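Putative epoxide hydrolase protein (Klebsiella pneumoniae subsp. pneumoniae, PDB 5BOV) is a putative epoxide hydrolase of the alpha/beta hydrolase fold that may also have monoacylglycerol lipase activity. Local coordinates at residues A[83-88]-A[232-237]; A[134-139]-A[238-243]; A[139-144]-A[217-222]. One frame throughout, in Å; residues are numbered along the deposited sequence.

Contact 1 (A[83-88]-A[232-237]); sequences GQPSAM and GYEQRL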
loop_
_atom_site.group_PDB
_atom_site.type_symbol
_atom_site.label_atom_id
_atom_site.label_comp_id
_atom_site.label_asym_id
_atom_site.label_seq_id
_atom_site.Cartn_x
_atom_site.Cartn_y
_atom_site.Cartn_z
ATOM N N GLY A 83 -3.866 8.345 9.691
ATOM C CA GLY A 83 -2.988 7.614 8.768
ATOM C C GLY A 83 -1.802 6.880 9.371
ATOM O O GLY A 83 -0.892 6.447 8.634
ATOM N N GLN A 84 -1.843 6.545 10.660
ATOM C CA GLN A 84 -0.677 5.826 11.215
ATOM C C GLN A 84 -0.631 4.382 10.689
ATOM O O GLN A 84 -1.689 3.802 10.313
ATOM C CB GLN A 84 -0.741 5.780 12.741
ATOM C CG GLN A 84 -1.741 4.856 13.365
ATOM C CD GLN A 84 -1.719 4.962 14.877
ATOM O OE1 GLN A 84 -2.589 5.616 15.509
ATOM N NE2 GLN A 84 -0.725 4.307 15.493
ATOM N N PRO A 85 0.535 3.784 10.637
ATOM C CA PRO A 85 0.669 2.542 9.877
ATOM C C PRO A 85 -0.185 1.401 10.378
ATOM O O PRO A 85 -0.812 0.665 9.556
ATOM C CB PRO A 85 2.172 2.209 9.975
ATOM C CG PRO A 85 2.843 3.553 10.165
ATOM C CD PRO A 85 1.862 4.299 11.031
ATOM N N SER A 86 -0.255 1.169 11.695
ATOM C CA SER A 86 -0.962 0.019 12.156
ATOM C C SER A 86 -2.485 0.128 11.978
ATOM O O SER A 86 -3.194 -0.888 11.993
ATOM C CB SER A 86 -0.617 -0.343 13.604
ATOM O OG SER A 86 -0.973 0.748 14.478
ATOM N N ALA A 87 -3.000 1.346 11.800
ATOM C CA ALA A 87 -4.437 1.541 11.580
ATOM C C ALA A 87 -4.847 0.894 10.261
ATOM O O ALA A 87 -5.878 0.214 10.191
ATOM C CB ALA A 87 -4.810 3.014 11.643
HETATM N N MSE A 88 -4.027 1.041 9.220
HETATM C CA MSE A 88 -4.320 0.441 7.950
HETATM C C MSE A 88 -4.183 -1.057 8.002
HETATM O O MSE A 88 -4.985 -1.760 7.376
HETATM C CB MSE A 88 -3.434 1.022 6.844
HETATM C CG MSE A 88 -3.690 2.539 6.763
HETATM SE SE MSE A 88 -2.649 3.270 5.286
HETATM C CE MSE A 88 -2.607 5.144 5.934
ATOM N N GLY A 232 -0.224 -0.286 21.166
ATOM C CA GLY A 232 0.380 -1.605 21.374
ATOM C C GLY A 232 1.021 -2.138 20.076
ATOM O O GLY A 232 2.179 -2.649 20.075
ATOM N N TYR A 233 0.283 -2.006 18.980
ATOM C CA TYR A 233 0.857 -2.432 17.714
ATOM C C TYR A 233 2.083 -1.623 17.387
ATOM O O TYR A 233 3.056 -2.188 16.916
ATOM C CB TYR A 233 -0.165 -2.232 16.611
ATOM C CG TYR A 233 -1.481 -2.962 16.822
ATOM C CD1 TYR A 233 -1.547 -4.200 17.412
ATOM C CD2 TYR A 233 -2.654 -2.415 16.278
ATOM C CE1 TYR A 233 -2.804 -4.892 17.556
ATOM C CE2 TYR A 233 -3.883 -3.100 16.394
ATOM C CZ TYR A 233 -3.944 -4.300 17.021
ATOM O OH TYR A 233 -5.156 -4.972 17.094
ATOM N N GLU A 234 2.048 -0.297 17.567
ATOM C CA GLU A 234 3.168 0.534 17.191
ATOM C C GLU A 234 4.364 0.221 18.066
ATOM O O GLU A 234 5.528 0.274 17.600
ATOM C CB GLU A 234 2.876 2.010 17.228
ATOM C CG GLU A 234 1.768 2.445 16.308
ATOM C CD GLU A 234 2.063 2.272 14.780
ATOM O OE1 GLU A 234 3.224 1.969 14.405
ATOM O OE2 GLU A 234 1.077 2.416 14.002
ATOM N N GLN A 235 4.114 -0.108 19.322
ATOM C CA GLN A 235 5.239 -0.510 20.164
ATOM C C GLN A 235 5.925 -1.794 19.659
ATOM O O GLN A 235 7.184 -1.844 19.621
ATOM C CB GLN A 235 4.781 -0.694 21.621
ATOM C CG GLN A 235 5.921 -1.217 22.535
ATOM C CD GLN A 235 5.457 -1.229 23.980
ATOM O OE1 GLN A 235 4.264 -1.050 24.285
ATOM N NE2 GLN A 235 6.381 -1.403 24.879
ATOM N N ARG A 236 5.144 -2.789 19.219
ATOM C CA ARG A 236 5.685 -4.003 18.678
ATOM C C ARG A 236 6.466 -3.676 17.355
ATOM O O ARG A 236 7.549 -4.213 17.125
ATOM C CB ARG A 236 4.596 -5.042 18.398
ATOM C CG ARG A 236 4.081 -5.633 19.680
ATOM C CD ARG A 236 2.756 -6.358 19.481
ATOM N NE ARG A 236 2.861 -7.577 18.671
ATOM C CZ ARG A 236 1.799 -8.268 18.200
ATOM N NH1 ARG A 236 0.528 -7.864 18.470
ATOM N NH2 ARG A 236 1.972 -9.370 17.449
ATOM N N LEU A 237 5.915 -2.760 16.558
ATOM C CA LEU A 237 6.509 -2.460 15.246
ATOM C C LEU A 237 7.789 -1.679 15.405
ATOM O O LEU A 237 8.691 -1.794 14.592
ATOM C CB LEU A 237 5.502 -1.713 14.377
ATOM C CG LEU A 237 4.290 -2.551 13.960
ATOM C CD1 LEU A 237 3.272 -1.637 13.294
ATOM C CD2 LEU A 237 4.713 -3.694 12.988
#
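The N-terminal turn of helix 85-98 is met by helix 231-238, and the meeting rests on one carboxylate oxygen, Glu234 OE2, gripped by Gln84 and Ser86. Gln84, at the N-cap position, sends its amide across with NE2 3.0 Å from Glu234 OE2; the bond is nearly straight (167°), arrives on the anti side of the carboxylate and lies close to the amide plane. From the syn side comes the backbone Ser86 N, 2.9 Å from Glu234 OE2; both donors are tilted moderately out of the carboxylate plane. The hydroxyl Ser86 OG, 2.7 Å from Glu234 OE2, donates from well above it. In the alpha/beta hydrolase fold this sets helix 231-238, the last helix of the helical insertion between strands 127-133 and 247-252, against the start of a core helix, where the helix end and three donors should favour a charged Glu234. A bend at chi2 (-65°) turns Glu234 CD back toward that end. Pro85 CD also lies against that oxygen, 3.6 Å from Glu234 OE2. Gln84 OE1 has its own partners, Asn82 ND2 and Glu227 N, which fix the amide's rotation. Beside the polar grip, Ser86 CB lies 3.6 Å from Tyr233 CB, and Leu237 CD1 reaches Ser86 CB at 4.1 Å.

Contact 2 (A[134-139]-A[238-243]); sequences SGYLIS and AALPPI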
loop_
_atom_site.group_PDB
_atom_site.type_symbol
_atom_site.label_atom_id
_atom_site.label_comp_id
_atom_site.label_asym_id
_atom_site.label_seq_id
_atom_site.Cartn_x
_atom_site.Cartn_y
_atom_site.Cartn_z
ATOM N N SER A 134 9.769 -2.927 -2.770
ATOM C CA SER A 134 10.767 -2.096 -2.024
ATOM C C SER A 134 11.127 -2.647 -0.658
ATOM O O SER A 134 11.729 -1.931 0.134
ATOM C CB SER A 134 10.405 -0.605 -1.990
ATOM O OG SER A 134 10.239 -0.136 -3.327
ATOM N N GLY A 135 10.789 -3.909 -0.375
ATOM C CA GLY A 135 11.357 -4.584 0.758
ATOM C C GLY A 135 10.575 -4.385 2.053
ATOM O O GLY A 135 9.391 -4.595 2.123
ATOM N N TYR A 136 11.336 -4.122 3.107
ATOM C CA TYR A 136 10.779 -4.083 4.461
ATOM C C TYR A 136 10.502 -2.610 4.740
ATOM O O TYR A 136 11.433 -1.797 4.927
ATOM C CB TYR A 136 11.794 -4.622 5.474
ATOM C CG TYR A 136 11.286 -4.693 6.914
ATOM C CD1 TYR A 136 10.612 -5.828 7.373
ATOM C CD2 TYR A 136 11.558 -3.680 7.802
ATOM C CE1 TYR A 136 10.190 -5.933 8.687
ATOM C CE2 TYR A 136 11.154 -3.779 9.143
ATOM C CZ TYR A 136 10.491 -4.901 9.577
ATOM O OH TYR A 136 10.072 -4.947 10.893
ATOM N N LEU A 137 9.228 -2.249 4.837
ATOM C CA LEU A 137 8.813 -0.852 4.953
ATOM C C LEU A 137 8.213 -0.485 6.310
ATOM O O LEU A 137 7.743 0.619 6.440
ATOM C CB LEU A 137 7.836 -0.501 3.856
ATOM C CG LEU A 137 8.403 -0.562 2.442
ATOM C CD1 LEU A 137 7.490 0.064 1.438
ATOM C CD2 LEU A 137 9.760 0.068 2.381
ATOM N N ILE A 138 8.344 -1.352 7.306
ATOM C CA ILE A 138 7.953 -1.041 8.636
ATOM C C ILE A 138 9.034 -0.098 9.220
ATOM O O ILE A 138 10.236 -0.424 9.169
ATOM C CB ILE A 138 7.872 -2.310 9.481
ATOM C CG1 ILE A 138 6.674 -3.163 9.020
ATOM C CG2 ILE A 138 7.673 -1.976 10.974
ATOM C CD1 ILE A 138 6.627 -4.540 9.576
ATOM N N SER A 139 8.592 0.951 9.907
ATOM C CA SER A 139 9.541 1.775 10.618
ATOM C C SER A 139 8.843 2.328 11.852
ATOM O O SER A 139 7.855 1.764 12.356
ATOM C CB SER A 139 10.002 2.899 9.702
ATOM O OG SER A 139 11.145 3.567 10.242
ATOM N N ALA A 238 7.917 -0.919 16.476
ATOM C CA ALA A 238 9.120 -0.111 16.665
ATOM C C ALA A 238 10.357 -0.952 16.888
ATOM O O ALA A 238 11.492 -0.474 16.660
ATOM C CB ALA A 238 8.910 0.862 17.825
ATOM N N ALA A 239 10.164 -2.206 17.292
ATOM C CA ALA A 239 11.285 -3.164 17.383
ATOM C C ALA A 239 11.783 -3.678 16.033
ATOM O O ALA A 239 12.729 -4.442 15.985
ATOM C CB ALA A 239 10.924 -4.318 18.282
ATOM N N LEU A 240 11.080 -3.307 14.953
ATOM C CA LEU A 240 11.372 -3.791 13.613
ATOM C C LEU A 240 11.363 -5.304 13.565
ATOM O O LEU A 240 12.363 -5.922 13.204
ATOM C CB LEU A 240 12.641 -3.200 13.057
ATOM C CG LEU A 240 12.805 -1.666 13.176
ATOM C CD1 LEU A 240 14.136 -1.244 12.524
ATOM C CD2 LEU A 240 11.632 -0.942 12.587
ATOM N N PRO A 241 10.244 -5.917 13.906
ATOM C CA PRO A 241 10.162 -7.354 13.922
ATOM C C PRO A 241 10.352 -7.972 12.529
ATOM O O PRO A 241 9.851 -7.441 11.564
ATOM C CB PRO A 241 8.746 -7.609 14.427
ATOM C CG PRO A 241 7.994 -6.432 13.954
ATOM C CD PRO A 241 8.940 -5.313 14.191
ATOM N N PRO A 242 10.990 -9.118 12.433
ATOM C CA PRO A 242 11.151 -9.713 11.126
ATOM C C PRO A 242 9.878 -10.384 10.643
ATOM O O PRO A 242 8.962 -10.634 11.437
ATOM C CB PRO A 242 12.217 -10.771 11.381
ATOM C CG PRO A 242 12.049 -11.151 12.812
ATOM C CD PRO A 242 11.763 -9.832 13.480
ATOM N N ILE A 243 9.794 -10.554 9.324
ATOM C CA ILE A 243 8.647 -11.245 8.721
ATOM C C ILE A 243 9.066 -12.676 8.487
ATOM O O ILE A 243 10.091 -12.975 7.813
ATOM C CB ILE A 243 8.265 -10.511 7.438
ATOM C CG1 ILE A 243 7.560 -9.201 7.866
ATOM C CG2 ILE A 243 7.326 -11.369 6.614
ATOM C CD1 ILE A 243 7.460 -8.179 6.808
#
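Tyr136 reaches across to Leu240, Pro241 and Ile243, and its ring carries most of the contact. Its CB points toward 238-243, and CG stands anti to the backbone N (chi1 -177°), beside the carbonyl carbon. Along one side of the ring, CD1 of Tyr136 comes first, 4.0 Å from Ile243 CD1. The next atom, CE1 of Tyr136, touches that same methyl and lies 3.3 Å from Pro241 O. On the other side Tyr136 CE2 packs on Leu240 CB at 4.2 Å. At the tip, Tyr136 OH donates a short 2.6 Å hydrogen bond to Pro241 O. The acceptor sits at the ring's edge, near its plane, whereas the hydroxyl stands 39° above the carbonyl plane with a C=O...O angle of 126°. The hydroxyl also rests against the proline ring, with Tyr136 OH 3.5 Å from Pro241 CD. Lys268 adds a second tie, making a cation-pi contact with the Tyr136 ring while its NZ bonds Leu240 O.

Farther along, Leu240 uses its CD2 methyl, which lies 3.7 Å from Ile138 O and 4.4 Å from Ile138 CG2. Leu240 itself, with positive phi, is where the chain leaves helix 231-238. Thus the loop leaving strand 127-133 is fastened to the loop that leads back into strand 247-252, the neighbouring strand of the sheet: the paired exit and return of the helical insertion characteristic of cap-bearing alpha/beta hydrolases.

Contact 3 (A[139-144]-A[217-222]); sequences SSQQIG and YRWRLG
Gln141 lies flat on the indole of Trp219, and this stack is the dense part of a contact between the short helix 141-144 and the C-terminal end of helix 209-220, which closes in a Schellman motif at Gly222. The amide and ring planes are only 13° apart. Gln141 CG makes a CH-pi contact, sitting 3.5 Å from the centroid of the Trp219 six-membered ring, while the extended chain carries the amide on so that NE2 lies over the five-membered ring. Gln141 NE2 can thus reach past the ring to the backbone: it bonds Trp219 O at 3.0 Å, almost straight (168°) and within its own amide plane. Trp219 O also accepts Gly222 N, one of the two bonds of the Schellman motif, so two donors share this carbonyl at the helix end. Gln141 NE2 has a further acceptor in Glu224 O, which helps hold the amide in this rotation.

The backbones also come close beside it. Gly144 has no side chain, and its CA comes to 3.3 Å from Arg220 O in a CA-H...O contact. The turn that presents Gly144 begins at Ser140, the N-cap residue, whose OG accepts Ile143 N at 3.1 Å.

The looser part is bridged by water. Leu221 CD2 still packs on Gly144 O, but Ser140 O and Arg220 O stand 4.4 Å apart, joined by a water that donates to both, 2.7 Å from Ser140 O. At the margin of the stack a second water has a weak, long bond to Gln141 OE1, but accepts firmly from the indole N-H, 2.7 Å from Trp219 NE1.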
loop_
_atom_site.group_PDB
_atom_site.type_symbol
_atom_site.label_atom_id
_atom_site.label_comp_id
_atom_site.label_asym_id
_atom_site.label_seq_id
_atom_site.Cartn_x
_atom_site.Cartn_y
_atom_site.Cartn_z
ATOM N N SER A 139 8.592 0.951 9.907
ATOM C CA SER A 139 9.541 1.775 10.618
ATOM C C SER A 139 8.843 2.328 11.852
ATOM O O SER A 139 7.855 1.764 12.356
ATOM C CB SER A 139 10.002 2.899 9.702
ATOM O OG SER A 139 11.145 3.567 10.242
ATOM N N SER A 140 9.406 3.387 12.439
ATOM C CA SER A 140 8.914 3.871 13.703
ATOM C C SER A 140 9.032 5.395 13.716
ATOM O O SER A 140 9.752 5.945 12.880
ATOM C CB SER A 140 9.737 3.343 14.878
ATOM O OG SER A 140 11.064 3.877 14.896
ATOM N N GLN A 141 8.384 6.037 14.658
ATOM C CA GLN A 141 8.488 7.497 14.804
ATOM C C GLN A 141 9.894 7.876 15.202
ATOM O O GLN A 141 10.426 8.882 14.738
ATOM C CB GLN A 141 7.448 8.038 15.791
ATOM C CG GLN A 141 6.045 7.818 15.283
ATOM C CD GLN A 141 5.027 8.518 16.109
ATOM O OE1 GLN A 141 4.897 8.257 17.316
ATOM N NE2 GLN A 141 4.312 9.443 15.515
ATOM N N GLN A 142 10.513 7.094 16.051
ATOM C CA GLN A 142 11.855 7.406 16.500
ATOM C C GLN A 142 12.836 7.424 15.313
ATOM O O GLN A 142 13.708 8.304 15.196
ATOM C CB GLN A 142 12.214 6.416 17.622
ATOM C CG GLN A 142 13.584 6.678 18.153
ATOM C CD GLN A 142 14.286 5.399 18.418
ATOM O OE1 GLN A 142 14.899 4.767 17.472
ATOM N NE2 GLN A 142 14.247 4.996 19.674
ATOM N N ILE A 143 12.696 6.468 14.410
ATOM C CA ILE A 143 13.504 6.478 13.188
ATOM C C ILE A 143 13.118 7.626 12.272
ATOM O O ILE A 143 13.996 8.289 11.697
ATOM C CB ILE A 143 13.475 5.116 12.455
ATOM C CG1 ILE A 143 14.131 4.017 13.334
ATOM C CG2 ILE A 143 14.063 5.251 11.077
ATOM C CD1 ILE A 143 13.716 2.596 12.945
ATOM N N GLY A 144 11.813 7.883 12.118
ATOM C CA GLY A 144 11.339 8.909 11.233
ATOM C C GLY A 144 11.781 10.338 11.595
ATOM O O GLY A 144 11.824 11.184 10.729
ATOM N N TYR A 217 1.915 11.251 6.833
ATOM C CA TYR A 217 3.251 11.845 6.779
ATOM C C TYR A 217 3.644 12.608 8.079
ATOM O O TYR A 217 4.801 12.500 8.514
ATOM C CB TYR A 217 3.453 12.655 5.493
ATOM C CG TYR A 217 3.486 11.738 4.337
ATOM C CD1 TYR A 217 4.543 10.840 4.145
ATOM C CD2 TYR A 217 2.405 11.610 3.478
ATOM C CE1 TYR A 217 4.524 9.884 3.118
ATOM C CE2 TYR A 217 2.435 10.706 2.428
ATOM C CZ TYR A 217 3.483 9.837 2.273
ATOM O OH TYR A 217 3.423 8.865 1.280
ATOM N N ARG A 218 2.659 13.188 8.766
ATOM C CA ARG A 218 2.955 13.774 10.057
ATOM C C ARG A 218 3.276 12.682 11.070
ATOM O O ARG A 218 4.235 12.828 11.878
ATOM C CB ARG A 218 1.860 14.693 10.530
ATOM C CG ARG A 218 1.840 15.957 9.705
ATOM C CD ARG A 218 0.706 16.870 10.123
ATOM N NE ARG A 218 0.694 17.998 9.160
ATOM C CZ ARG A 218 -0.124 19.021 9.227
ATOM N NH1 ARG A 218 -1.024 19.072 10.220
ATOM N NH2 ARG A 218 -0.092 19.970 8.272
ATOM N N TRP A 219 2.537 11.573 11.070
ATOM C CA TRP A 219 2.878 10.507 11.994
ATOM C C TRP A 219 4.288 9.986 11.752
ATOM O O TRP A 219 5.045 9.793 12.673
ATOM C CB TRP A 219 1.857 9.330 11.936
ATOM C CG TRP A 219 2.093 8.275 13.021
ATOM C CD1 TRP A 219 1.438 8.174 14.203
ATOM C CD2 TRP A 219 3.008 7.185 12.985
ATOM N NE1 TRP A 219 1.915 7.140 14.927
ATOM C CE2 TRP A 219 2.876 6.499 14.193
ATOM C CE3 TRP A 219 3.956 6.758 12.079
ATOM C CZ2 TRP A 219 3.594 5.386 14.486
ATOM C CZ3 TRP A 219 4.667 5.642 12.358
ATOM C CH2 TRP A 219 4.500 4.960 13.551
ATOM N N ARG A 220 4.658 9.828 10.480
ATOM C CA ARG A 220 5.913 9.237 10.119
ATOM C C ARG A 220 7.092 10.073 10.646
ATOM O O ARG A 220 8.113 9.516 10.998
ATOM C CB ARG A 220 5.990 9.171 8.607
ATOM C CG ARG A 220 7.188 8.481 8.065
ATOM C CD ARG A 220 7.054 8.431 6.536
ATOM N NE ARG A 220 8.382 8.190 5.963
ATOM C CZ ARG A 220 8.980 7.024 5.928
ATOM N NH1 ARG A 220 8.373 5.927 6.398
ATOM N NH2 ARG A 220 10.196 6.950 5.407
ATOM N N LEU A 221 6.892 11.398 10.698
ATOM C CA LEU A 221 7.886 12.350 11.156
ATOM C C LEU A 221 7.857 12.580 12.672
ATOM O O LEU A 221 8.626 13.401 13.189
ATOM C CB LEU A 221 7.717 13.657 10.411
ATOM C CG LEU A 221 8.019 13.628 8.903
ATOM C CD1 LEU A 221 7.584 14.906 8.265
ATOM C CD2 LEU A 221 9.489 13.348 8.682
ATOM N N GLY A 222 6.986 11.889 13.371
ATOM C CA GLY A 222 6.873 12.036 14.802
ATOM C C GLY A 222 6.108 13.274 15.204
ATOM O O GLY A 222 6.236 13.703 16.338
HETATM O O HOH W 1 8.703 6.522 10.494
HETATM O O HOH W 2 1.922 6.476 17.578
#

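All three contacts lie on the same side of the chain's centre, their own centres 11 to 13 Å apart. Helix 231-238 runs through the group: contact 1 uses its body, contact 2 its exit, and Ala238 CA packs 3.9 Å from Ser140 CB of contact 3. Contacts 2 and 3 share Ser139. Along the chain, 217-222 follows 139-144 inside the loops closed by both other contacts, whereas contacts 1 and 2 interleave. Trp219 bridges contacts 3 and 1, its CZ3 3.4 Å from Pro85 CD. Together they tie the mostly helical insertion between strands 127-133 and 247-252 to itself and to core helix 85-98.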